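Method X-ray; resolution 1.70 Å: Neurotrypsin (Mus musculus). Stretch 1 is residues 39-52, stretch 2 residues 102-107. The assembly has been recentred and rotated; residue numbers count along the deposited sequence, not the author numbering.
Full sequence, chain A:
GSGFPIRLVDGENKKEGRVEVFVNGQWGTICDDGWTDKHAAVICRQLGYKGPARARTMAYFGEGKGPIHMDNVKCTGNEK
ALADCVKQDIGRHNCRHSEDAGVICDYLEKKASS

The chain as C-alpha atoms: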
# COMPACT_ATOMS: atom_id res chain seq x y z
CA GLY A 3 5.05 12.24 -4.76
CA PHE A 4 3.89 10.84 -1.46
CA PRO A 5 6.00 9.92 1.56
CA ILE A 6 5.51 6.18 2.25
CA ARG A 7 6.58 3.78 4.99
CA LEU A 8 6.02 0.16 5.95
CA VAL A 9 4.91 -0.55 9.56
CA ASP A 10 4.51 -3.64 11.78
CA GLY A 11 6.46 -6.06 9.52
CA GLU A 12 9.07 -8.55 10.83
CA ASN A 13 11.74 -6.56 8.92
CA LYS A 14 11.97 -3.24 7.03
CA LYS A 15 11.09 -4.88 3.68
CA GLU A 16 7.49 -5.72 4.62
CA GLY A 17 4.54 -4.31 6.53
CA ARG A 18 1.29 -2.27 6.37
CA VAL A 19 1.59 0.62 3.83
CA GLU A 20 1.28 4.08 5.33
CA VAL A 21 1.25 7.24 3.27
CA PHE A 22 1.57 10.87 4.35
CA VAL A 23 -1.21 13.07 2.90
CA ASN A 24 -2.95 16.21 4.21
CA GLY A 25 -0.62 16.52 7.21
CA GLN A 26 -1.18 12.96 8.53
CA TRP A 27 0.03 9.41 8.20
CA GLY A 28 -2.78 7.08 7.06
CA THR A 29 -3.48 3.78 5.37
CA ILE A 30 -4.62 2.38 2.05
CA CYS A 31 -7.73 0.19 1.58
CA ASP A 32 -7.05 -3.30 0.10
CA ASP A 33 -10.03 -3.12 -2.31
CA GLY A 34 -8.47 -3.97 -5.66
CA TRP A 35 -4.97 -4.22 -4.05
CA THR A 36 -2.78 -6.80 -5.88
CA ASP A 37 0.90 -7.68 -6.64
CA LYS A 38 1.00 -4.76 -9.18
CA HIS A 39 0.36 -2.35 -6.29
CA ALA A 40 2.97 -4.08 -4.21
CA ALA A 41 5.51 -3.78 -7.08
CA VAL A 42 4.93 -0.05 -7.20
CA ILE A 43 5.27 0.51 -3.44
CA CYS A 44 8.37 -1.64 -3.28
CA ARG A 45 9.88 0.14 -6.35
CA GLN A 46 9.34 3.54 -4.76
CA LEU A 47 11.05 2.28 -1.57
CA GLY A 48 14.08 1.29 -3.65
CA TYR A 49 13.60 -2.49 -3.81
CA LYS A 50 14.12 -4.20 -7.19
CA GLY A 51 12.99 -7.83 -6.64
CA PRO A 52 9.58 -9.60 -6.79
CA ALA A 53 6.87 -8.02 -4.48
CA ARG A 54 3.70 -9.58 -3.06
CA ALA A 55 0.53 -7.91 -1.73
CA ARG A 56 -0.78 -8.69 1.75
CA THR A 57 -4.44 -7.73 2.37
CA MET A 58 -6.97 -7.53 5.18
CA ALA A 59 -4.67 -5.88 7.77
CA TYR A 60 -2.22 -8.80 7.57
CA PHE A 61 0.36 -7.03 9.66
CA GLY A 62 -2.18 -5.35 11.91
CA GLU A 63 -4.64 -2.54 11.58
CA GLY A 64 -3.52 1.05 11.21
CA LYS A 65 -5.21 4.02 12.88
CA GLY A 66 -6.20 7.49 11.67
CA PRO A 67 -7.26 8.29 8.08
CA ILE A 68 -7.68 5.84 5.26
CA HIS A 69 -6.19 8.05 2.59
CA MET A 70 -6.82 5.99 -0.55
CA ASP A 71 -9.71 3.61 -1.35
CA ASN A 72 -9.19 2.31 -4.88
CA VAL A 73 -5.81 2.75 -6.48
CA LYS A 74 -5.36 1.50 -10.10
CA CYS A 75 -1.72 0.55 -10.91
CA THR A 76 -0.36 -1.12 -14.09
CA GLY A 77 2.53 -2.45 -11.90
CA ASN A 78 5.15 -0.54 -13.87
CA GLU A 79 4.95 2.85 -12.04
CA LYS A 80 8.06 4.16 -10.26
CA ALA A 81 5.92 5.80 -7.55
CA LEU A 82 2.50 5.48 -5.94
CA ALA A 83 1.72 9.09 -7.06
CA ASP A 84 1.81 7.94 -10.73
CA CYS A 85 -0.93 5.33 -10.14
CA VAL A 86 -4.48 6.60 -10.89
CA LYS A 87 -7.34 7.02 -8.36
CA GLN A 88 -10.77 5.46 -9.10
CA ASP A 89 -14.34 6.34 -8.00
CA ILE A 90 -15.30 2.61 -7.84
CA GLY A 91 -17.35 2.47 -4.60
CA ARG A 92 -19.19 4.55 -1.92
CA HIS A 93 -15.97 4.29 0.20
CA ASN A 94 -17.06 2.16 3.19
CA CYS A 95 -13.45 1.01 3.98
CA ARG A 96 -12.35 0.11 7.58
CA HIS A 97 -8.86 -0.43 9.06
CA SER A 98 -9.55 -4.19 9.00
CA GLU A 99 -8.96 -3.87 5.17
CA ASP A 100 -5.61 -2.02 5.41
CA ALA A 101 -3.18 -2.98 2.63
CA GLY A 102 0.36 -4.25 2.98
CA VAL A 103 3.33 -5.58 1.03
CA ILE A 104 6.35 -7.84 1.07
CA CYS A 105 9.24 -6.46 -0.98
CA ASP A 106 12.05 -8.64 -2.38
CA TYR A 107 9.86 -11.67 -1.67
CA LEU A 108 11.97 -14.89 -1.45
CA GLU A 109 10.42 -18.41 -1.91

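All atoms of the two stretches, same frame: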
# COMPACT_ATOMS: atom_id res chain seq x y z
N HIS A 39 0.20 -3.40 -7.28
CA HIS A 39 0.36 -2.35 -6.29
C HIS A 39 1.60 -2.55 -5.45
O HIS A 39 2.35 -1.58 -5.15
CB HIS A 39 -0.91 -2.25 -5.43
CG HIS A 39 -2.14 -2.02 -6.24
ND1 HIS A 39 -2.80 -3.04 -6.90
CD2 HIS A 39 -2.84 -0.90 -6.48
CE1 HIS A 39 -3.80 -2.54 -7.64
NE2 HIS A 39 -3.88 -1.22 -7.36
N ALA A 40 1.84 -3.78 -5.00
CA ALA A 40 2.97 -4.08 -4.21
C ALA A 40 4.28 -3.79 -4.95
O ALA A 40 5.20 -3.18 -4.31
CB ALA A 40 2.98 -5.53 -3.77
N ALA A 41 4.31 -4.06 -6.26
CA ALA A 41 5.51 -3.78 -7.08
C ALA A 41 5.80 -2.27 -7.04
O ALA A 41 6.99 -1.86 -6.88
CB ALA A 41 5.36 -4.31 -8.52
N VAL A 42 4.76 -1.44 -7.11
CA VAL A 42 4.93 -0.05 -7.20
C VAL A 42 5.42 0.51 -5.84
O VAL A 42 6.35 1.29 -5.77
CB VAL A 42 3.65 0.68 -7.65
CG1 VAL A 42 3.78 2.20 -7.51
CG2 VAL A 42 3.30 0.31 -9.08
N ILE A 43 4.79 0.07 -4.76
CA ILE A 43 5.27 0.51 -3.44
C ILE A 43 6.72 0.13 -3.22
O ILE A 43 7.55 0.97 -2.76
CB ILE A 43 4.36 -0.12 -2.36
CG1 ILE A 43 2.93 0.39 -2.45
CG2 ILE A 43 4.98 0.11 -0.97
CD1 ILE A 43 2.78 1.86 -2.25
N CYS A 44 7.05 -1.14 -3.49
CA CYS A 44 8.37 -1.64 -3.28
C CYS A 44 9.42 -0.93 -4.17
O CYS A 44 10.53 -0.58 -3.69
CB CYS A 44 8.38 -3.15 -3.48
SG CYS A 44 7.42 -3.99 -2.17
N ARG A 45 9.03 -0.62 -5.41
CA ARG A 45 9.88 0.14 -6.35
C ARG A 45 10.17 1.53 -5.78
O ARG A 45 11.29 1.96 -5.76
CB ARG A 45 9.25 0.16 -7.76
CG ARG A 45 10.11 0.83 -8.83
CD ARG A 45 9.53 0.67 -10.24
NE ARG A 45 9.31 -0.70 -10.67
CZ ARG A 45 8.13 -1.29 -10.81
NH1 ARG A 45 6.99 -0.61 -10.68
NH2 ARG A 45 8.09 -2.58 -11.08
N GLN A 46 9.16 2.24 -5.30
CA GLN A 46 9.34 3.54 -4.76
C GLN A 46 10.29 3.50 -3.54
O GLN A 46 11.07 4.46 -3.36
CB GLN A 46 8.02 4.22 -4.43
CG GLN A 46 8.21 5.68 -4.04
CD GLN A 46 7.01 6.41 -3.50
OE1 GLN A 46 5.89 6.21 -3.92
NE2 GLN A 46 7.26 7.38 -2.67
N LEU A 47 10.20 2.45 -2.73
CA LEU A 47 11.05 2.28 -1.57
C LEU A 47 12.48 1.86 -1.92
O LEU A 47 13.32 1.81 -1.03
CB LEU A 47 10.39 1.22 -0.68
CG LEU A 47 9.15 1.66 0.10
CD1 LEU A 47 8.51 0.46 0.79
CD2 LEU A 47 9.49 2.74 1.10
N GLY A 48 12.73 1.56 -3.19
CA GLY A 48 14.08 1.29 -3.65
C GLY A 48 14.41 -0.18 -3.75
O GLY A 48 15.54 -0.49 -4.05
N TYR A 49 13.41 -1.08 -3.65
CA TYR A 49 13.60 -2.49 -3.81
C TYR A 49 13.36 -2.85 -5.29
O TYR A 49 12.57 -2.21 -5.96
CB TYR A 49 12.71 -3.29 -2.87
CG TYR A 49 12.96 -2.96 -1.43
CD1 TYR A 49 14.22 -3.20 -0.89
CD2 TYR A 49 12.07 -2.22 -0.69
CE1 TYR A 49 14.54 -2.79 0.39
CE2 TYR A 49 12.35 -1.86 0.62
CZ TYR A 49 13.60 -2.11 1.14
OH TYR A 49 13.87 -1.77 2.43
N LYS A 50 14.06 -3.87 -5.77
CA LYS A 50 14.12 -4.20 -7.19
C LYS A 50 13.51 -5.58 -7.48
O LYS A 50 13.26 -5.90 -8.66
CB LYS A 50 15.58 -4.22 -7.65
CG LYS A 50 16.37 -2.99 -7.25
CD LYS A 50 15.88 -1.72 -7.94
CE LYS A 50 16.63 -0.49 -7.48
NZ LYS A 50 16.91 0.45 -8.58
N GLY A 51 13.39 -6.42 -6.46
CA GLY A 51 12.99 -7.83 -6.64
C GLY A 51 11.47 -8.02 -6.73
O GLY A 51 10.71 -7.04 -6.81
N PRO A 52 11.01 -9.28 -6.71
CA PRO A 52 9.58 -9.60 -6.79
C PRO A 52 8.90 -9.02 -5.54
O PRO A 52 9.55 -8.93 -4.50
CB PRO A 52 9.51 -11.14 -6.80
CG PRO A 52 10.93 -11.63 -6.88
CD PRO A 52 11.83 -10.49 -6.50
N GLY A 102 -1.02 -4.00 2.62
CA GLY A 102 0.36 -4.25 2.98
C GLY A 102 1.13 -4.83 1.84
O GLY A 102 0.52 -5.21 0.83
N VAL A 103 2.45 -5.05 2.02
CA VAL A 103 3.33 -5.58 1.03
C VAL A 103 4.43 -6.43 1.69
O VAL A 103 4.74 -6.17 2.85
CB VAL A 103 4.00 -4.48 0.19
CG1 VAL A 103 2.94 -3.58 -0.46
CG2 VAL A 103 4.96 -3.65 0.99
N ILE A 104 5.04 -7.30 0.87
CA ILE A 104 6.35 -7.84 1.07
C ILE A 104 7.21 -7.52 -0.13
O ILE A 104 6.91 -7.97 -1.21
CB ILE A 104 6.29 -9.35 1.29
CG1 ILE A 104 5.43 -9.68 2.49
CG2 ILE A 104 7.73 -9.89 1.46
CD1 ILE A 104 5.16 -11.13 2.58
N CYS A 105 8.30 -6.77 0.07
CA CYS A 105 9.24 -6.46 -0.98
C CYS A 105 10.41 -7.46 -0.98
O CYS A 105 10.74 -8.02 0.03
CB CYS A 105 9.82 -5.06 -0.79
SG CYS A 105 8.60 -3.74 -0.54
N ASP A 106 10.95 -7.71 -2.19
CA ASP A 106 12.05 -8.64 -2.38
C ASP A 106 11.65 -10.01 -1.81
O ASP A 106 12.38 -10.65 -1.05
CB ASP A 106 13.36 -8.11 -1.80
CG ASP A 106 14.00 -7.00 -2.64
OD1 ASP A 106 13.35 -6.54 -3.65
OD2 ASP A 106 15.07 -6.57 -2.24
N TYR A 107 10.44 -10.45 -2.19
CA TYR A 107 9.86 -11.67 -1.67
C TYR A 107 10.71 -12.85 -2.12
O TYR A 107 11.09 -12.89 -3.28
CB TYR A 107 8.42 -11.78 -2.16
CG TYR A 107 7.76 -13.08 -1.74
CD1 TYR A 107 7.09 -13.18 -0.53
CD2 TYR A 107 7.86 -14.20 -2.54
CE1 TYR A 107 6.51 -14.38 -0.13
CE2 TYR A 107 7.33 -15.42 -2.15
CZ TYR A 107 6.61 -15.49 -0.96
OH TYR A 107 6.07 -16.66 -0.60
O HOH W 1 10.37 -5.66 -4.26

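A disulfide fixes two segments at a single point, and the contacts around it accompany that link; this pair from neurotrypsin illustrates the principle. The helix in stretch 1 crosses the strand in stretch 2 at 63° between their N-to-C directions, with the axes 8.2 Å apart at closest approach. Three residues, Asp106, Cys105 and Pro52, cover the most surface.

Cys105 is the covalent center. Cys105 SG lies 2.0 Å from Cys44 SG, and a chi3 of -81° gives the bridge the nearly perpendicular torsion that disulfides favor. Apolar groups surround it: Tyr49 CD2 approaches Cys105 CB at 3.6 Å, with Cys105 CB placed obliquely to the ring, while Leu47 CD1 sits 4.4 Å from Cys105 SG. One helical turn before Cys44, Ala40 offers a small methyl, and Ala40 CB meets Val103 CG1 at 3.8 Å. Val103 and Cys105 both point toward the helix, whereas the intervening Ile104 points away, as strand alternation requires.

At Gly51 and Pro52 the contacts become polar. Gly48, with positive phi, closes the last turn in a Schellman motif, Tyr49 N returning to Cys44 O at 2.9 Å, and the chain continues toward Asp106. The CA-to-CB bond of Asp106 points away from stretch 1, yet its carboxylate comes back to accept a hydrogen bond from Gly51 N to Asp106 OD1 at 2.8 Å. The absence of a side chain at Gly51 matters here, since an ideal CB on Gly51 would lie 2.8 Å from Asp106 OD1, a clash. Pro52 contributes its carbonyl: Tyr107 N donates to Pro52 O at 2.9 Å. A water bridges the two stretches: the oxygen of water 1 lies 2.9 Å from Gly51 O and accepts from Asp106 N at 3.0 Å.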